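Local structure of heme peroxidase (Bacteroides thetaiotaomicron, 2GVK) at residues F9-Q21 against Y170-G184. The protein is a dye-decolorizing peroxidase, a haem enzyme that probably uses hydrogen peroxide to oxidise dyes and related substrates. Numbering follows the deposited sequence. Where two conformers were deposited one is given.
Sequences FGGHIPQDVAGKQ and YHFAVIGEEDADFAG. With EDO (1,2-ethanediol), chain K.
V174 sets its methyl CG1 over the centre of the F9 ring, 3.5 Å from the centroid and 11° off the normal, a CH-pi contact. With CG1 anti to the backbone N (chi1 -179°), the other methyl, CG2, is left to meet P14 CB and V17 CG2, the latter at 3.7 Å, so the branched valine faces F9 with one methyl and P14 and V17 with the other. A18 is small enough to lay CB over the middle of the Y170 ring, 3.7 Å from its centroid, while P14 CG comes obliquely to the same ring at CE1. Replacing Y170 with an alanine would probably take the ring from under A18 CB and leave a gap beside P14 CG. No direct hydrogen bond joins the two segments; instead one water accepts from Q15 N (2.9 Å) and lies 2.8 Å from G184 O, bridging the two backbones. G184 has positive phi, and a CB there would clash with H12 CB. Further out, M69 N and P307 O hold the Q15 side chain, and H12 ND1 is hydrogen-bonded to D310 OD2. The type I' turn F9 to H12 packs on A183 and G184, while the F9 ring, P14, V17 and A18 lie against the C-terminal end of helix 169-173 and V174 just after it, joining both halves of the DyP-type ferredoxin-like beta-barrel fold.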
loop_
_atom_site.group_PDB
_atom_site.type_symbol
_atom_site.label_atom_id
_atom_site.label_comp_id
_atom_site.label_asym_id
_atom_site.label_seq_id
_atom_site.Cartn_x
_atom_site.Cartn_y
_atom_site.Cartn_z
ATOM N N PHE A 9 -3.268 8.309 34.720
ATOM C CA PHE A 9 -3.779 9.699 34.485
ATOM C C PHE A 9 -5.172 9.875 35.083
ATOM O O PHE A 9 -6.030 10.539 34.500
ATOM C CB PHE A 9 -3.793 10.008 32.998
ATOM C CG PHE A 9 -2.478 9.726 32.313
ATOM C CD1 PHE A 9 -1.268 10.224 32.851
ATOM C CD2 PHE A 9 -2.432 8.959 31.132
ATOM C CE1 PHE A 9 -0.031 9.950 32.228
ATOM C CE2 PHE A 9 -1.206 8.694 30.498
ATOM C CZ PHE A 9 0.003 9.185 31.060
ATOM N N GLY A 10 -5.379 9.282 36.263
ATOM C CA GLY A 10 -6.662 9.349 36.959
ATOM C C GLY A 10 -7.822 8.781 36.152
ATOM O O GLY A 10 -8.982 9.118 36.401
ATOM N N GLY A 11 -7.508 7.905 35.196
ATOM C CA GLY A 11 -8.520 7.322 34.324
ATOM C C GLY A 11 -8.965 8.258 33.196
ATOM O O GLY A 11 -9.977 8.017 32.549
ATOM N N HIS A 12 -8.211 9.311 32.960
ATOM C CA HIS A 12 -8.554 10.258 31.917
ATOM C C HIS A 12 -7.804 9.935 30.638
ATOM O O HIS A 12 -6.599 9.715 30.658
ATOM C CB HIS A 12 -8.231 11.685 32.362
ATOM C CG HIS A 12 -8.908 12.092 33.627
ATOM N ND1 HIS A 12 -10.268 12.285 33.710
ATOM C CD2 HIS A 12 -8.412 12.360 34.859
ATOM C CE1 HIS A 12 -10.584 12.643 34.943
ATOM N NE2 HIS A 12 -9.474 12.691 35.660
ATOM N N ILE A 13 -8.523 9.913 29.531
ATOM C CA ILE A 13 -7.936 9.646 28.226
ATOM C C ILE A 13 -7.352 10.946 27.654
ATOM O O ILE A 13 -8.073 11.925 27.479
ATOM C CB ILE A 13 -9.002 9.110 27.230
ATOM C CG1 ILE A 13 -9.836 7.992 27.871
ATOM C CG2 ILE A 13 -8.338 8.633 25.926
ATOM C CD1 ILE A 13 -9.016 6.852 28.421
ATOM N N PRO A 14 -6.038 10.953 27.355
ATOM C CA PRO A 14 -5.440 12.145 26.784
ATOM C C PRO A 14 -5.763 12.303 25.310
ATOM O O PRO A 14 -6.125 11.345 24.639
ATOM C CB PRO A 14 -3.946 11.895 26.949
ATOM C CG PRO A 14 -3.803 10.443 26.868
ATOM C CD PRO A 14 -5.045 9.876 27.526
ATOM N N GLN A 15 -5.660 13.518 24.827
ATOM C CA GLN A 15 -5.681 13.753 23.410
ATOM C C GLN A 15 -4.395 13.142 22.815
ATOM O O GLN A 15 -3.535 12.667 23.552
ATOM C CB GLN A 15 -5.760 15.256 23.116
ATOM C CG GLN A 15 -7.118 15.896 23.478
ATOM C CD GLN A 15 -7.227 17.314 22.982
ATOM O OE1 GLN A 15 -7.046 17.569 21.805
ATOM N NE2 GLN A 15 -7.640 18.232 23.857
ATOM N N ASP A 16 -4.244 13.235 21.488
ATOM C CA ASP A 16 -3.144 12.602 20.789
ATOM C C ASP A 16 -1.865 13.432 20.920
ATOM O O ASP A 16 -1.352 13.964 19.933
ATOM C CB ASP A 16 -3.514 12.413 19.304
ATOM C CG ASP A 16 -2.571 11.467 18.574
ATOM O OD1 ASP A 16 -2.001 10.559 19.217
ATOM O OD2 ASP A 16 -2.440 11.606 17.343
ATOM N N VAL A 17 -1.321 13.468 22.112
ATOM C CA VAL A 17 -0.182 14.299 22.404
ATOM C C VAL A 17 1.132 13.538 22.326
ATOM O O VAL A 17 2.210 14.119 22.454
ATOM C CB VAL A 17 -0.327 14.919 23.802
ATOM C CG1 VAL A 17 -1.570 15.793 23.858
ATOM C CG2 VAL A 17 -0.375 13.848 24.863
ATOM N N ALA A 18 1.048 12.241 22.116
ATOM C CA ALA A 18 2.223 11.436 21.968
ATOM C C ALA A 18 2.197 10.773 20.631
ATOM O O ALA A 18 2.860 9.785 20.424
ATOM C CB ALA A 18 2.295 10.416 23.046
ATOM N N GLY A 19 1.402 11.323 19.714
ATOM C CA GLY A 19 1.333 10.812 18.375
ATOM C C GLY A 19 2.627 11.035 17.589
ATOM O O GLY A 19 3.452 11.908 17.933
ATOM N N LYS A 20 2.824 10.222 16.567
ATOM C CA LYS A 20 3.892 10.431 15.639
ATOM C C LYS A 20 3.540 11.590 14.786
ATOM O O LYS A 20 2.385 12.041 14.772
ATOM C CB LYS A 20 4.078 9.199 14.750
ATOM N N GLN A 21 4.532 12.095 14.059
ATOM C CA GLN A 21 4.335 13.221 13.158
ATOM C C GLN A 21 3.680 12.776 11.856
ATOM O O GLN A 21 4.123 11.823 11.217
ATOM C CB GLN A 21 5.669 13.912 12.865
ATOM C CG GLN A 21 6.608 13.981 14.058
ATOM C CD GLN A 21 8.059 13.773 13.671
ATOM O OE1 GLN A 21 8.399 13.790 12.488
ATOM N NE2 GLN A 21 8.917 13.576 14.665
ATOM N N TYR A 170 3.796 8.827 26.567
ATOM C CA TYR A 170 2.706 9.423 27.397
ATOM C C TYR A 170 3.186 9.856 28.773
ATOM O O TYR A 170 2.684 10.824 29.338
ATOM C CB TYR A 170 1.530 8.463 27.534
ATOM C CG TYR A 170 0.786 8.304 26.272
ATOM C CD1 TYR A 170 -0.108 9.273 25.850
ATOM C CD2 TYR A 170 1.007 7.213 25.447
ATOM C CE1 TYR A 170 -0.767 9.161 24.674
ATOM C CE2 TYR A 170 0.353 7.089 24.255
ATOM C CZ TYR A 170 -0.545 8.057 23.872
ATOM O OH TYR A 170 -1.229 7.936 22.674
ATOM N N HIS A 171 4.152 9.137 29.323
ATOM C CA HIS A 171 4.699 9.486 30.590
ATOM C C HIS A 171 5.305 10.895 30.566
ATOM O O HIS A 171 5.294 11.600 31.571
ATOM C CB HIS A 171 5.759 8.466 31.008
ATOM C CG HIS A 171 6.541 8.871 32.207
ATOM N ND1 HIS A 171 6.001 8.898 33.478
ATOM C CD2 HIS A 171 7.827 9.280 32.335
ATOM C CE1 HIS A 171 6.922 9.305 34.334
ATOM N NE2 HIS A 171 8.037 9.549 33.665
ATOM N N PHE A 172 5.838 11.281 29.423
ATOM C CA PHE A 172 6.534 12.559 29.285
ATOM C C PHE A 172 5.673 13.665 28.716
ATOM O O PHE A 172 5.998 14.839 28.864
ATOM C CB PHE A 172 7.772 12.386 28.405
ATOM C CG PHE A 172 8.789 11.483 28.991
ATOM C CD1 PHE A 172 9.674 11.955 29.947
ATOM C CD2 PHE A 172 8.796 10.135 28.680
ATOM C CE1 PHE A 172 10.586 11.115 30.527
ATOM C CE2 PHE A 172 9.699 9.287 29.266
ATOM C CZ PHE A 172 10.608 9.774 30.167
ATOM N N ALA A 173 4.561 13.300 28.099
ATOM C CA ALA A 173 3.695 14.273 27.448
ATOM C C ALA A 173 2.454 14.614 28.256
ATOM O O ALA A 173 1.816 15.641 28.002
ATOM C CB ALA A 173 3.279 13.751 26.057
ATOM N N VAL A 174 2.085 13.751 29.197
ATOM C CA VAL A 174 0.792 13.854 29.857
ATOM C C VAL A 174 0.902 14.165 31.366
ATOM O O VAL A 174 1.633 13.531 32.084
ATOM C CB VAL A 174 -0.041 12.543 29.661
ATOM C CG1 VAL A 174 -1.412 12.664 30.325
ATOM C CG2 VAL A 174 -0.209 12.221 28.178
ATOM N N ILE A 175 0.146 15.169 31.802
ATOM C CA ILE A 175 0.031 15.522 33.218
ATOM C C ILE A 175 -0.484 14.344 34.021
ATOM O O ILE A 175 -1.474 13.687 33.639
ATOM C CB ILE A 175 -0.928 16.710 33.401
ATOM C CG1 ILE A 175 -0.393 17.953 32.687
ATOM C CG2 ILE A 175 -1.150 17.013 34.897
ATOM C CD1 ILE A 175 -1.421 19.091 32.574
ATOM N N GLY A 176 0.176 14.076 35.150
ATOM C CA GLY A 176 -0.242 13.022 36.056
ATOM C C GLY A 176 -0.810 13.531 37.374
ATOM O O GLY A 176 -1.348 14.646 37.471
ATOM N N GLU A 177 -0.665 12.727 38.403
ATOM C CA GLU A 177 -1.335 13.003 39.650
ATOM C C GLU A 177 -0.716 14.182 40.443
ATOM O O GLU A 177 -1.310 14.647 41.411
ATOM C CB GLU A 177 -1.419 11.732 40.487
ATOM C CG GLU A 177 -2.395 10.681 39.844
ATOM C CD GLU A 177 -3.847 11.234 39.665
ATOM O OE1 GLU A 177 -4.559 11.379 40.687
ATOM O OE2 GLU A 177 -4.271 11.471 38.511
ATOM N N GLU A 178 0.423 14.701 39.967
ATOM C CA GLU A 178 1.014 15.923 40.524
ATOM C C GLU A 178 0.093 17.164 40.321
ATOM O O GLU A 178 0.282 18.193 40.963
ATOM C CB GLU A 178 2.398 16.181 39.913
ATOM C CG GLU A 178 2.378 16.664 38.430
ATOM C CD GLU A 178 2.235 15.519 37.413
ATOM O OE1 GLU A 178 2.136 14.342 37.836
ATOM O OE2 GLU A 178 2.284 15.807 36.172
ATOM N N ASP A 179 -0.848 17.064 39.371
ATOM C CA ASP A 179 -1.881 18.079 39.183
ATOM C C ASP A 179 -3.180 17.333 38.820
ATOM O O ASP A 179 -3.663 17.397 37.696
ATOM C CB ASP A 179 -1.464 19.072 38.083
ATOM C CG ASP A 179 -2.362 20.345 38.031
ATOM O OD1 ASP A 179 -3.287 20.496 38.865
ATOM O OD2 ASP A 179 -2.098 21.205 37.159
ATOM N N ALA A 180 -3.723 16.617 39.806
ATOM C CA ALA A 180 -4.777 15.627 39.562
ATOM C C ALA A 180 -6.013 16.162 38.854
ATOM O O ALA A 180 -6.646 15.429 38.092
ATOM C CB ALA A 180 -5.178 14.957 40.881
ATOM N N ASP A 181 -6.375 17.420 39.087
ATOM C CA ASP A 181 -7.586 17.966 38.466
ATOM C C ASP A 181 -7.429 18.063 36.947
ATOM O O ASP A 181 -8.399 18.213 36.228
ATOM C CB ASP A 181 -7.928 19.347 39.025
ATOM C CG ASP A 181 -8.308 19.311 40.525
ATOM O OD1 ASP A 181 -8.478 18.204 41.090
ATOM O OD2 ASP A 181 -8.394 20.399 41.139
ATOM N N PHE A 182 -6.197 17.979 36.469
ATOM C CA PHE A 182 -5.925 18.118 35.030
ATOM C C PHE A 182 -5.118 16.971 34.470
ATOM O O PHE A 182 -4.628 17.045 33.346
ATOM C CB PHE A 182 -5.236 19.452 34.762
ATOM C CG PHE A 182 -6.074 20.635 35.149
ATOM C CD1 PHE A 182 -7.149 21.017 34.352
ATOM C CD2 PHE A 182 -5.916 21.233 36.377
ATOM C CE1 PHE A 182 -7.987 22.021 34.745
ATOM C CE2 PHE A 182 -6.749 22.242 36.777
ATOM C CZ PHE A 182 -7.795 22.641 35.954
ATOM N N ALA A 183 -5.078 15.872 35.205
ATOM C CA ALA A 183 -4.410 14.680 34.743
ATOM C C ALA A 183 -5.016 14.235 33.427
ATOM O O ALA A 183 -6.243 14.275 33.246
ATOM C CB ALA A 183 -4.517 13.565 35.788
ATOM N N GLY A 184 -4.163 13.784 32.516
ATOM C CA GLY A 184 -4.602 13.432 31.161
ATOM C C GLY A 184 -4.433 14.592 30.188
ATOM O O GLY A 184 -4.598 14.428 28.993
HETATM C C1 EDO K . 9.139 14.015 33.342
HETATM O O1 EDO K . 8.833 14.965 34.391
HETATM C C2 EDO K . 8.220 12.806 33.437
HETATM O O2 EDO K . 6.885 13.179 33.071
HETATM O O HOH W 1 -4.542 15.609 26.504
#